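Local coordinates for translation initiation factor eIF2B subunit epsilon (Schizosaccharomyces pombe, PDB 5B04), which serves as a component of the eIF2B complex, which catalyses the exchange of GDP for GTP on the gamma subunit of eIF2, at residues 128-133 and 271-276; 167-172 and 217-222; 158-163 and 264-269; 21-26 and 123-128. All coordinates share one frame; numbering follows the deposited sequence.

How the contacts relate
Contacts 1 and 4 are buried within the chain and untouched by other subunits; contact 2 is buried too but is reached by the beta and gamma subunits, while contact 3 is partly buried and is reached by delta as well. Contacts 2, 3 and 4 all reach the large mixed sheet, whereas contact 1 is a separate two-stranded sheet. G128 joins contacts 4 and 1. Strand 212-226 of contact 2 neighbours strand 153-161 of contact 3, I219 N facing R160 O at 2.6 Å. The chemistry follows position: aliphatic packing and backbone bonds dominate contact 4, arginines gripping backbone carbonyls mark contacts 2 and 3, and contact 1 carries a phosphate at its end.

Contact 1 (128-133 and 271-276); sequences GDVVSN and AARVRS. With PO4 (phosphate ion), chain S.
V130 lays CG1 against the aliphatic stem of R273, 3.5 Å from R273 CG, and the two side chains cross obliquely. They sit on one face of a small antiparallel sheet, strands 130-132 and 271-273, within the nucleotidyltransferase-like domain. V131 and A272 form its hydrogen-bonded pair: V131 N donates to A272 O over 2.9 Å, while the return bond from A272 N to V131 O is weak. On their face V131 CG2 meets A272 CB at 4.1 Å, and I283 of helix 277-288 packs on both. V274 N extends the pairing with a bond to D129 O of 2.9 Å; the D129 carboxylate turns elsewhere, to R40 and T54. R273 is bent at its third torsion (chi3 -53°), which places NE for a weak bond to C221 O; NH1 bonds to S127 O and Y27 OH. Beyond the strand, R275 offers its guanidinium edge to a phosphate ion, probably from the crystallisation liquor, while its NE forms a salt bridge with E173. An alanine at R275 would probably leave E173 without this partner and the phosphate without its guanidinium grip. Three of the four bonds to the ion are weak; the shortest joins R275 NH1 to phosphate O2 at 2.9 Å.

Contact 2 (167-172 and 217-222); sequences RTRART and DLIDCQ
R169 sets CG anti to its backbone N (chi1 -169°) and runs extended from CG to NE, a course that carries it past I219, the two side chains sliding by each other in opposite directions, to the backbone of L218. There R169 NE donates to L218 O over 2.7 Å in an almost straight bond, N-H...O 176°. The oxygen lies in the plane of the guanidinium, at its edge, whereas the donor stands 48° above the plane of the L218 carbonyl. A second bond to the same oxygen, from R169 NH2, is weak. NH2 also bonds to N216 OD1 and NH1 to P164 O, and these partners fix the rotation of the flat group. The contact ties the irregular connection between strands 153-161 and 175-179 onto strand 212-226, part of the mixed sheet of the nucleotidyltransferase-like domain. An alanine at R169 would probably deprive L218 O of its side-chain donor and leave P164 O and N216 OD1 without their guanidinium partners, loosening the hold of 167-172 on the strand. Nearer the backbone the contact is apolar: R169 CB rests 3.7 Å from I219 CG1, and I219 CD1 reaches T168 CB at 4.0 Å. F345 of the beta subunit packs on both T168 and I219, and W226 of the gamma subunit on R169. Farther along, T172 and Q222 cross at about a right angle, with T172 CG2 3.7 Å from Q222 NE2. T172, a known phosphorylation site, is unmodified here.

Contact 3 (158-163 and 264-269); sequences VVREAS and HVAKEN
R160 NH2 gives N269 O the shortest sound bond of the contact, 2.8 Å and nearly straight at 174°. N269 O lies in the guanidinium plane, at its edge, although the donor stands 57° above the plane of the N269 carbonyl. The R160 chain bends at its second torsion (chi2 58°), which places CD 3.3 Å from A266 O, and the guanidinium then faces the turn after the strand. E268 N sits over the centre of one guanidinium face, 3.7 Å above the plane, so the arginine lies with one face over the backbone of K267 and E268 and bonds to N269 O at its edge. N269 is held from outside as well, its N bonded to D340 of the beta subunit, whose F345 packs on R160. A salt bridge lies beside this bond: K267 NZ meets E161 OE2 at 3.2 Å, on the syn side but well out of the carboxylate plane. The same OE2 is bridged by R215 and by R230 of the gamma subunit, so three cations share one carboxylate oxygen and would probably stabilise its negative charge. Between the backbones, V159 N bonds to H264 O, A266 N to V159 O at 2.9 Å, and E161 N to A266 O at 3.0 Å. V159 CG2 and V265 CG2 touch at 3.8 Å. This alternating exchange, in which V159 bonds to H264 and A266 on either side of its partner V265, is that of parallel strands, here 153-161 and 260-266 of the mixed sheet in the nucleotidyltransferase-like domain.

Contact 4 (21-26 and 123-128); sequences IVLSDS and FILVSG
I21, L23 and L125 pack side chain to side chain on one face of a parallel strand pair. L125 CD1 serves both neighbours, 3.8 Å from I21 CG2 and 3.7 Å from L23 CD1: with CG anti to the backbone N (chi1 178°), a chi2 of 57° sets it between the two. The other branch of I21 turns to F123, CG1 lying 3.8 Å from ring atom CD2. On the same face S127 OG meets S26 OG, from the loop after strand 19-23, at 2.6 Å in a hydrogen bond that either hydroxyl could donate. The backbones beneath are joined by I21 N to I124 O, V126 N to I21 O, and L23 N to V126 O, the last at 2.7 Å. L23 O takes a further bond of 2.9 Å from G128 N, which comes from above the carbonyl plane. V22 CG1 approaches G128 O at 3.7 Å. Strands 19-23 and 123-127 thus lie side by side in the Rossmann-like core of the nucleotidyltransferase-like domain; in the related sugar nucleotidyltransferases the loop after the first strand belongs to the nucleotide site, a comparison that establishes no such site here. Helix 108-115 covers the I21 and L125 face through L113 and L110, and helix 50-61 the face of V22, through T54 and L58. Strand 65-70 flanks strand 19-23, and strand 212-226 runs antiparallel along 123-127.

Contact 1 (128-133 and 271-276)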
loop_
_atom_site.group_PDB
_atom_site.type_symbol
_atom_site.label_atom_id
_atom_site.label_comp_id
_atom_site.label_asym_id
_atom_site.label_seq_id
_atom_site.Cartn_x
_atom_site.Cartn_y
_atom_site.Cartn_z
ATOM N N GLY I 128 44.103 -43.719 -3.063
ATOM C CA GLY I 128 42.719 -44.159 -3.052
ATOM C C GLY I 128 41.866 -43.308 -3.972
ATOM O O GLY I 128 42.299 -42.936 -5.063
ATOM N N ASP I 129 40.651 -42.999 -3.535
ATOM C CA ASP I 129 39.768 -42.118 -4.293
ATOM C C ASP I 129 39.168 -41.044 -3.396
ATOM O O ASP I 129 38.712 -41.329 -2.287
ATOM C CB ASP I 129 38.655 -42.916 -4.974
ATOM C CG ASP I 129 39.139 -43.655 -6.207
ATOM O OD1 ASP I 129 39.414 -42.992 -7.228
ATOM O OD2 ASP I 129 39.238 -44.899 -6.155
ATOM N N VAL I 130 39.170 -39.807 -3.879
ATOM C CA VAL I 130 38.643 -38.694 -3.103
ATOM C C VAL I 130 37.288 -38.224 -3.615
ATOM O O VAL I 130 36.966 -38.357 -4.798
ATOM C CB VAL I 130 39.609 -37.489 -3.103
ATOM C CG1 VAL I 130 40.972 -37.903 -2.594
ATOM C CG2 VAL I 130 39.725 -36.898 -4.496
ATOM N N VAL I 131 36.493 -37.686 -2.697
ATOM C CA VAL I 131 35.257 -37.003 -3.039
ATOM C C VAL I 131 35.342 -35.585 -2.488
ATOM O O VAL I 131 35.401 -35.381 -1.274
ATOM C CB VAL I 131 34.019 -37.732 -2.478
ATOM C CG1 VAL I 131 33.694 -38.950 -3.319
ATOM C CG2 VAL I 131 34.250 -38.142 -1.034
ATOM N N SER I 132 35.377 -34.599 -3.377
ATOM C CA SER I 132 35.564 -33.227 -2.929
ATOM C C SER I 132 35.142 -32.188 -3.957
ATOM O O SER I 132 35.370 -32.350 -5.155
ATOM C CB SER I 132 37.028 -32.998 -2.548
ATOM O OG SER I 132 37.212 -31.703 -2.007
ATOM N N ASN I 133 34.525 -31.119 -3.467
ATOM C CA ASN I 133 34.213 -29.960 -4.288
ATOM C C ASN I 133 35.145 -28.804 -3.944
ATOM O O ASN I 133 34.909 -27.664 -4.340
ATOM C CB ASN I 133 32.753 -29.542 -4.109
ATOM C CG ASN I 133 32.357 -29.414 -2.650
ATOM O OD1 ASN I 133 33.188 -29.557 -1.753
ATOM N ND2 ASN I 133 31.081 -29.138 -2.406
ATOM N N ALA I 271 35.613 -32.508 1.950
ATOM C CA ALA I 271 36.611 -33.374 1.334
ATOM C C ALA I 271 36.721 -34.645 2.148
ATOM O O ALA I 271 36.671 -34.587 3.347
ATOM C CB ALA I 271 37.967 -32.747 1.229
ATOM N N ALA I 272 36.908 -35.783 1.495
ATOM C CA ALA I 272 37.031 -37.054 2.163
ATOM C C ALA I 272 37.535 -38.089 1.213
ATOM O O ALA I 272 37.444 -37.922 0.032
ATOM C CB ALA I 272 35.709 -37.478 2.725
ATOM N N ARG I 273 38.032 -39.187 1.743
ATOM C CA ARG I 273 38.521 -40.305 0.941
ATOM C C ARG I 273 37.760 -41.593 1.232
ATOM O O ARG I 273 37.480 -41.914 2.387
ATOM C CB ARG I 273 40.015 -40.529 1.180
ATOM C CG ARG I 273 40.907 -39.465 0.574
ATOM C CD ARG I 273 42.373 -39.859 0.647
ATOM N NE ARG I 273 42.773 -40.210 2.006
ATOM C CZ ARG I 273 43.339 -41.364 2.340
ATOM N NH1 ARG I 273 43.581 -42.276 1.410
ATOM N NH2 ARG I 273 43.671 -41.604 3.602
ATOM N N VAL I 274 37.431 -42.327 0.174
ATOM C CA VAL I 274 36.799 -43.632 0.315
ATOM C C VAL I 274 37.877 -44.696 0.483
ATOM O O VAL I 274 38.337 -45.290 -0.493
ATOM C CB VAL I 274 35.918 -43.973 -0.896
ATOM C CG1 VAL I 274 35.050 -45.184 -0.591
ATOM C CG2 VAL I 274 35.055 -42.780 -1.271
ATOM N N ARG I 275 38.278 -44.928 1.727
ATOM C CA ARG I 275 39.408 -45.800 2.020
ATOM C C ARG I 275 38.996 -47.051 2.791
ATOM O O ARG I 275 39.835 -47.891 3.115
ATOM C CB ARG I 275 40.465 -45.030 2.809
ATOM C CG ARG I 275 39.897 -44.294 4.007
ATOM C CD ARG I 275 40.989 -43.797 4.932
ATOM N NE ARG I 275 40.472 -43.547 6.273
ATOM C CZ ARG I 275 40.260 -44.499 7.177
ATOM N NH1 ARG I 275 40.522 -45.765 6.885
ATOM N NH2 ARG I 275 39.789 -44.184 8.375
ATOM N N SER I 276 37.706 -47.166 3.086
ATOM C CA SER I 276 37.187 -48.324 3.807
ATOM C C SER I 276 35.682 -48.469 3.606
ATOM O O SER I 276 35.056 -47.659 2.922
ATOM C CB SER I 276 37.506 -48.218 5.299
ATOM O OG SER I 276 36.832 -47.122 5.892
HETATM P P PO4 S . 39.536 -47.261 10.154
HETATM O O1 PO4 S . 38.442 -46.905 9.176
HETATM O O2 PO4 S . 40.863 -46.761 9.632
HETATM O O3 PO4 S . 39.597 -48.762 10.316
HETATM O O4 PO4 S . 39.246 -46.623 11.492
#

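Contact 2 (167-172 and 217-222)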
loop_
_atom_site.group_PDB
_atom_site.type_symbol
_atom_site.label_atom_id
_atom_site.label_comp_id
_atom_site.label_asym_id
_atom_site.label_seq_id
_atom_site.Cartn_x
_atom_site.Cartn_y
_atom_site.Cartn_z
ATOM N N ARG I 167 31.548 -37.384 12.260
ATOM C CA ARG I 167 31.286 -38.704 11.694
ATOM C C ARG I 167 32.135 -38.988 10.458
ATOM O O ARG I 167 32.320 -40.143 10.076
ATOM C CB ARG I 167 29.800 -38.839 11.356
ATOM C CG ARG I 167 28.886 -38.369 12.477
ATOM C CD ARG I 167 27.759 -39.351 12.742
ATOM N NE ARG I 167 27.070 -39.048 13.993
ATOM C CZ ARG I 167 25.938 -39.623 14.385
ATOM N NH1 ARG I 167 25.359 -40.540 13.622
ATOM N NH2 ARG I 167 25.386 -39.282 15.541
ATOM N N THR I 168 32.648 -37.931 9.837
ATOM C CA THR I 168 33.511 -38.073 8.671
ATOM C C THR I 168 34.964 -38.230 9.111
ATOM O O THR I 168 35.793 -38.777 8.383
ATOM C CB THR I 168 33.381 -36.865 7.724
ATOM O OG1 THR I 168 32.003 -36.493 7.605
ATOM C CG2 THR I 168 33.934 -37.198 6.345
ATOM N N ARG I 169 35.261 -37.751 10.315
ATOM C CA ARG I 169 36.609 -37.825 10.866
ATOM C C ARG I 169 36.872 -39.192 11.493
ATOM O O ARG I 169 36.699 -39.374 12.698
ATOM C CB ARG I 169 36.820 -36.718 11.902
ATOM C CG ARG I 169 38.264 -36.524 12.344
ATOM C CD ARG I 169 38.382 -35.343 13.297
ATOM N NE ARG I 169 39.771 -34.967 13.554
ATOM C CZ ARG I 169 40.448 -35.299 14.647
ATOM N NH1 ARG I 169 39.868 -36.016 15.599
ATOM N NH2 ARG I 169 41.708 -34.910 14.792
ATOM N N ALA I 170 37.289 -40.148 10.668
ATOM C CA ALA I 170 37.599 -41.490 11.150
ATOM C C ALA I 170 38.987 -41.528 11.785
ATOM O O ALA I 170 39.565 -40.485 12.083
ATOM C CB ALA I 170 37.500 -42.498 10.019
ATOM N N ARG I 171 39.523 -42.729 11.982
ATOM C CA ARG I 171 40.775 -42.890 12.718
ATOM C C ARG I 171 41.998 -42.420 11.931
ATOM O O ARG I 171 42.907 -41.812 12.498
ATOM C CB ARG I 171 40.959 -44.349 13.140
ATOM C CG ARG I 171 42.139 -44.573 14.074
ATOM C CD ARG I 171 42.091 -43.626 15.267
ATOM N NE ARG I 171 41.131 -44.052 16.283
ATOM C CZ ARG I 171 40.871 -43.374 17.395
ATOM N NH1 ARG I 171 41.495 -42.229 17.639
ATOM N NH2 ARG I 171 39.984 -43.838 18.266
ATOM N N THR I 172 42.027 -42.706 10.632
ATOM C CA THR I 172 43.113 -42.235 9.776
ATOM C C THR I 172 43.110 -40.711 9.724
ATOM O O THR I 172 44.162 -40.071 9.776
ATOM C CB THR I 172 43.000 -42.806 8.345
ATOM O OG1 THR I 172 43.358 -44.194 8.351
ATOM C CG2 THR I 172 43.921 -42.062 7.386
ATOM N N ASP I 217 40.787 -30.662 15.747
ATOM C CA ASP I 217 39.509 -30.469 15.073
ATOM C C ASP I 217 39.630 -30.646 13.564
ATOM O O ASP I 217 38.675 -30.403 12.827
ATOM C CB ASP I 217 38.951 -29.078 15.383
ATOM C CG ASP I 217 39.852 -27.964 14.883
ATOM O OD1 ASP I 217 41.068 -28.016 15.158
ATOM O OD2 ASP I 217 39.347 -27.043 14.209
ATOM N N LEU I 218 40.800 -31.072 13.104
ATOM C CA LEU I 218 41.058 -31.157 11.673
ATOM C C LEU I 218 40.835 -32.555 11.106
ATOM O O LEU I 218 41.131 -33.559 11.755
ATOM C CB LEU I 218 42.487 -30.703 11.369
ATOM C CG LEU I 218 42.802 -29.245 11.701
ATOM C CD1 LEU I 218 44.217 -28.887 11.274
ATOM C CD2 LEU I 218 41.788 -28.320 11.045
ATOM N N ILE I 219 40.302 -32.606 9.889
ATOM C CA ILE I 219 40.197 -33.852 9.143
ATOM C C ILE I 219 41.373 -33.970 8.180
ATOM O O ILE I 219 41.530 -33.150 7.274
ATOM C CB ILE I 219 38.876 -33.945 8.354
ATOM C CG1 ILE I 219 37.704 -34.198 9.302
ATOM C CG2 ILE I 219 38.953 -35.054 7.314
ATOM C CD1 ILE I 219 36.388 -34.449 8.593
ATOM N N ASP I 220 42.204 -34.986 8.386
ATOM C CA ASP I 220 43.351 -35.212 7.518
ATOM C C ASP I 220 42.905 -35.910 6.239
ATOM O O ASP I 220 42.823 -37.137 6.184
ATOM C CB ASP I 220 44.422 -36.033 8.239
ATOM C CG ASP I 220 45.711 -36.138 7.446
ATOM O OD1 ASP I 220 45.868 -35.398 6.452
ATOM O OD2 ASP I 220 46.575 -36.958 7.824
ATOM N N CYS I 221 42.615 -35.116 5.214
ATOM C CA CYS I 221 42.124 -35.637 3.944
ATOM C C CYS I 221 43.199 -36.421 3.205
ATOM O O CYS I 221 42.893 -37.241 2.339
ATOM C CB CYS I 221 41.618 -34.494 3.061
ATOM S SG CYS I 221 40.567 -33.299 3.915
ATOM N N GLN I 222 44.454 -36.155 3.557
ATOM C CA GLN I 222 45.612 -36.744 2.889
ATOM C C GLN I 222 45.596 -36.437 1.393
ATOM O O GLN I 222 46.011 -37.254 0.571
ATOM C CB GLN I 222 45.675 -38.252 3.135
ATOM C CG GLN I 222 45.620 -38.622 4.608
ATOM C CD GLN I 222 46.624 -39.691 4.984
ATOM O OE1 GLN I 222 47.258 -40.296 4.120
ATOM N NE2 GLN I 222 46.777 -39.927 6.282
#

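Contact 3 (158-163 and 264-269)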
loop_
_atom_site.group_PDB
_atom_site.type_symbol
_atom_site.label_atom_id
_atom_site.label_comp_id
_atom_site.label_asym_id
_atom_site.label_seq_id
_atom_site.Cartn_x
_atom_site.Cartn_y
_atom_site.Cartn_z
ATOM N N VAL I 158 46.541 -30.467 2.515
ATOM C CA VAL I 158 45.164 -29.983 2.518
ATOM C C VAL I 158 44.333 -30.731 3.554
ATOM O O VAL I 158 44.212 -31.955 3.501
ATOM C CB VAL I 158 44.503 -30.135 1.134
ATOM C CG1 VAL I 158 43.009 -29.856 1.222
ATOM C CG2 VAL I 158 45.169 -29.217 0.122
ATOM N N VAL I 159 43.765 -29.989 4.499
ATOM C CA VAL I 159 42.944 -30.583 5.546
ATOM C C VAL I 159 41.588 -29.893 5.641
ATOM O O VAL I 159 41.389 -28.815 5.079
ATOM C CB VAL I 159 43.644 -30.518 6.916
ATOM C CG1 VAL I 159 44.880 -31.405 6.924
ATOM C CG2 VAL I 159 44.005 -29.082 7.259
ATOM N N ARG I 160 40.659 -30.518 6.356
ATOM C CA ARG I 160 39.310 -29.982 6.490
ATOM C C ARG I 160 38.969 -29.682 7.944
ATOM O O ARG I 160 39.134 -30.531 8.820
ATOM C CB ARG I 160 38.286 -30.959 5.906
ATOM C CG ARG I 160 36.865 -30.421 5.872
ATOM C CD ARG I 160 36.798 -29.132 5.075
ATOM N NE ARG I 160 35.427 -28.721 4.784
ATOM C CZ ARG I 160 34.704 -27.922 5.561
ATOM N NH1 ARG I 160 35.215 -27.446 6.688
ATOM N NH2 ARG I 160 33.468 -27.599 5.210
ATOM N N GLU I 161 38.494 -28.467 8.193
ATOM C CA GLU I 161 38.081 -28.070 9.533
ATOM C C GLU I 161 36.810 -28.814 9.928
ATOM O O GLU I 161 35.840 -28.843 9.172
ATOM C CB GLU I 161 37.859 -26.557 9.600
ATOM C CG GLU I 161 37.782 -26.000 11.011
ATOM C CD GLU I 161 37.517 -24.508 11.030
ATOM O OE1 GLU I 161 36.493 -24.077 10.457
ATOM O OE2 GLU I 161 38.334 -23.765 11.614
ATOM N N ALA I 162 36.823 -29.422 11.111
ATOM C CA ALA I 162 35.674 -30.187 11.582
ATOM C C ALA I 162 35.608 -30.224 13.105
ATOM O O ALA I 162 36.176 -29.370 13.785
ATOM C CB ALA I 162 35.716 -31.600 11.021
ATOM N N SER I 163 34.900 -31.218 13.632
ATOM C CA SER I 163 34.805 -31.430 15.071
ATOM C C SER I 163 35.547 -32.714 15.439
ATOM O O SER I 163 35.729 -33.582 14.586
ATOM C CB SER I 163 33.337 -31.492 15.510
ATOM O OG SER I 163 32.656 -32.562 14.881
ATOM N N HIS I 264 47.090 -26.425 4.733
ATOM C CA HIS I 264 46.030 -25.534 4.287
ATOM C C HIS I 264 44.706 -25.992 4.880
ATOM O O HIS I 264 44.186 -27.048 4.521
ATOM C CB HIS I 264 45.935 -25.494 2.763
ATOM C CG HIS I 264 44.802 -24.657 2.256
ATOM N ND1 HIS I 264 44.955 -23.336 1.893
ATOM C CD2 HIS I 264 43.493 -24.949 2.063
ATOM C CE1 HIS I 264 43.792 -22.853 1.493
ATOM N NE2 HIS I 264 42.888 -23.811 1.587
ATOM N N VAL I 265 44.165 -25.194 5.793
ATOM C CA VAL I 265 42.908 -25.535 6.440
ATOM C C VAL I 265 41.722 -25.000 5.649
ATOM O O VAL I 265 41.461 -23.797 5.637
ATOM C CB VAL I 265 42.846 -24.990 7.878
ATOM C CG1 VAL I 265 41.505 -25.322 8.513
ATOM C CG2 VAL I 265 43.987 -25.558 8.707
ATOM N N ALA I 266 41.014 -25.901 4.976
ATOM C CA ALA I 266 39.797 -25.539 4.265
ATOM C C ALA I 266 38.646 -25.419 5.253
ATOM O O ALA I 266 38.357 -26.356 5.997
ATOM C CB ALA I 266 39.477 -26.562 3.188
ATOM N N LYS I 267 37.995 -24.274 5.245
ATOM C CA LYS I 267 36.913 -23.993 6.144
ATOM C C LYS I 267 35.567 -24.110 5.471
ATOM O O LYS I 267 34.566 -23.713 6.025
ATOM C CB LYS I 267 37.094 -22.606 6.713
ATOM C CG LYS I 267 37.942 -22.586 7.965
ATOM C CD LYS I 267 38.932 -21.446 7.987
ATOM C CE LYS I 267 39.782 -21.522 9.235
ATOM N NZ LYS I 267 39.067 -20.936 10.391
ATOM N N GLU I 268 35.555 -24.532 4.228
ATOM C CA GLU I 268 34.326 -24.551 3.494
ATOM C C GLU I 268 34.356 -25.812 2.725
ATOM O O GLU I 268 35.259 -26.572 2.870
ATOM C CB GLU I 268 34.146 -23.279 2.709
ATOM C CG GLU I 268 34.939 -22.093 3.190
ATOM C CD GLU I 268 35.505 -21.322 2.037
ATOM O OE1 GLU I 268 34.694 -20.786 1.254
ATOM O OE2 GLU I 268 36.748 -21.272 1.909
ATOM N N ASN I 269 33.356 -26.044 1.911
ATOM C CA ASN I 269 33.302 -27.239 1.113
ATOM C C ASN I 269 33.224 -28.563 1.798
ATOM O O ASN I 269 32.547 -28.699 2.803
ATOM C CB ASN I 269 34.321 -27.043 0.013
ATOM C CG ASN I 269 34.135 -25.753 -0.722
ATOM O OD1 ASN I 269 33.052 -25.443 -1.169
ATOM N ND2 ASN I 269 35.202 -25.008 -0.874
#

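Contact 4 (21-26 and 123-128)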
loop_
_atom_site.group_PDB
_atom_site.type_symbol
_atom_site.label_atom_id
_atom_site.label_comp_id
_atom_site.label_asym_id
_atom_site.label_seq_id
_atom_site.Cartn_x
_atom_site.Cartn_y
_atom_site.Cartn_z
ATOM N N ILE I 21 48.917 -37.507 -9.192
ATOM C CA ILE I 21 49.257 -38.913 -9.055
ATOM C C ILE I 21 48.212 -39.637 -8.221
ATOM O O ILE I 21 48.136 -39.452 -7.006
ATOM C CB ILE I 21 50.641 -39.095 -8.415
ATOM C CG1 ILE I 21 51.705 -38.385 -9.254
ATOM C CG2 ILE I 21 50.968 -40.572 -8.266
ATOM C CD1 ILE I 21 51.739 -38.832 -10.700
ATOM N N VAL I 22 47.405 -40.458 -8.881
ATOM C CA VAL I 22 46.361 -41.211 -8.201
ATOM C C VAL I 22 46.809 -42.639 -7.922
ATOM O O VAL I 22 47.026 -43.423 -8.845
ATOM C CB VAL I 22 45.061 -41.250 -9.023
ATOM C CG1 VAL I 22 43.976 -41.988 -8.255
ATOM C CG2 VAL I 22 44.612 -39.842 -9.370
ATOM N N LEU I 23 46.954 -42.970 -6.645
ATOM C CA LEU I 23 47.278 -44.335 -6.260
ATOM C C LEU I 23 46.017 -45.159 -6.070
ATOM O O LEU I 23 45.572 -45.380 -4.944
ATOM C CB LEU I 23 48.113 -44.364 -4.981
ATOM C CG LEU I 23 49.628 -44.427 -5.170
ATOM C CD1 LEU I 23 50.188 -43.066 -5.552
ATOM C CD2 LEU I 23 50.289 -44.961 -3.914
ATOM N N SER I 24 45.440 -45.611 -7.178
ATOM C CA SER I 24 44.331 -46.549 -7.123
ATOM C C SER I 24 44.830 -47.867 -6.547
ATOM O O SER I 24 46.033 -48.040 -6.343
ATOM C CB SER I 24 43.725 -46.761 -8.511
ATOM O OG SER I 24 42.625 -47.653 -8.456
ATOM N N ASP I 25 43.910 -48.714 -6.160
ATOM C CA ASP I 25 44.296 -50.012 -5.690
ATOM C C ASP I 25 44.850 -49.919 -4.308
ATOM O O ASP I 25 45.313 -50.904 -3.777
ATOM C CB ASP I 25 45.379 -50.577 -6.584
ATOM C CG ASP I 25 45.648 -52.023 -6.312
ATOM O OD1 ASP I 25 44.972 -52.866 -6.911
ATOM O OD2 ASP I 25 46.539 -52.326 -5.507
ATOM N N SER I 26 44.833 -48.737 -3.728
ATOM C CA SER I 26 45.421 -48.569 -2.427
ATOM C C SER I 26 44.684 -49.348 -1.385
ATOM O O SER I 26 45.290 -49.981 -0.542
ATOM C CB SER I 26 45.454 -47.111 -2.053
ATOM O OG SER I 26 46.697 -46.567 -2.402
ATOM N N PHE I 123 52.914 -31.508 -8.055
ATOM C CA PHE I 123 51.865 -32.465 -8.346
ATOM C C PHE I 123 50.996 -32.788 -7.141
ATOM O O PHE I 123 51.429 -32.668 -5.995
ATOM C CB PHE I 123 52.553 -33.729 -8.869
ATOM C CG PHE I 123 53.415 -34.423 -7.851
ATOM C CD1 PHE I 123 54.706 -33.987 -7.599
ATOM C CD2 PHE I 123 52.937 -35.522 -7.158
ATOM C CE1 PHE I 123 55.500 -34.631 -6.667
ATOM C CE2 PHE I 123 53.725 -36.168 -6.226
ATOM C CZ PHE I 123 55.009 -35.724 -5.981
ATOM N N ILE I 124 49.761 -33.188 -7.417
ATOM C CA ILE I 124 48.820 -33.563 -6.376
ATOM C C ILE I 124 48.861 -35.068 -6.147
ATOM O O ILE I 124 48.558 -35.851 -7.047
ATOM C CB ILE I 124 47.389 -33.132 -6.735
ATOM C CG1 ILE I 124 47.322 -31.612 -6.892
ATOM C CG2 ILE I 124 46.408 -33.609 -5.678
ATOM C CD1 ILE I 124 46.106 -31.126 -7.645
ATOM N N LEU I 125 49.244 -35.468 -4.939
ATOM C CA LEU I 125 49.370 -36.883 -4.609
ATOM C C LEU I 125 48.177 -37.374 -3.796
ATOM O O LEU I 125 47.877 -36.843 -2.727
ATOM C CB LEU I 125 50.669 -37.136 -3.844
ATOM C CG LEU I 125 50.909 -38.573 -3.384
ATOM C CD1 LEU I 125 50.887 -39.524 -4.568
ATOM C CD2 LEU I 125 52.229 -38.674 -2.642
ATOM N N VAL I 126 47.505 -38.398 -4.314
ATOM C CA VAL I 126 46.307 -38.938 -3.680
ATOM C C VAL I 126 46.332 -40.464 -3.640
ATOM O O VAL I 126 46.549 -41.118 -4.660
ATOM C CB VAL I 126 45.033 -38.471 -4.415
ATOM C CG1 VAL I 126 43.855 -39.372 -4.078
ATOM C CG2 VAL I 126 44.726 -37.019 -4.080
ATOM N N SER I 127 46.113 -41.027 -2.455
ATOM C CA SER I 127 46.041 -42.475 -2.298
ATOM C C SER I 127 44.592 -42.924 -2.118
ATOM O O SER I 127 43.934 -42.555 -1.144
ATOM C CB SER I 127 46.891 -42.932 -1.112
ATOM O OG SER I 127 47.011 -44.344 -1.083
ATOM N N GLY I 128 44.103 -43.719 -3.063
ATOM C CA GLY I 128 42.719 -44.159 -3.052
ATOM C C GLY I 128 41.866 -43.308 -3.972
ATOM O O GLY I 128 42.299 -42.936 -5.063
#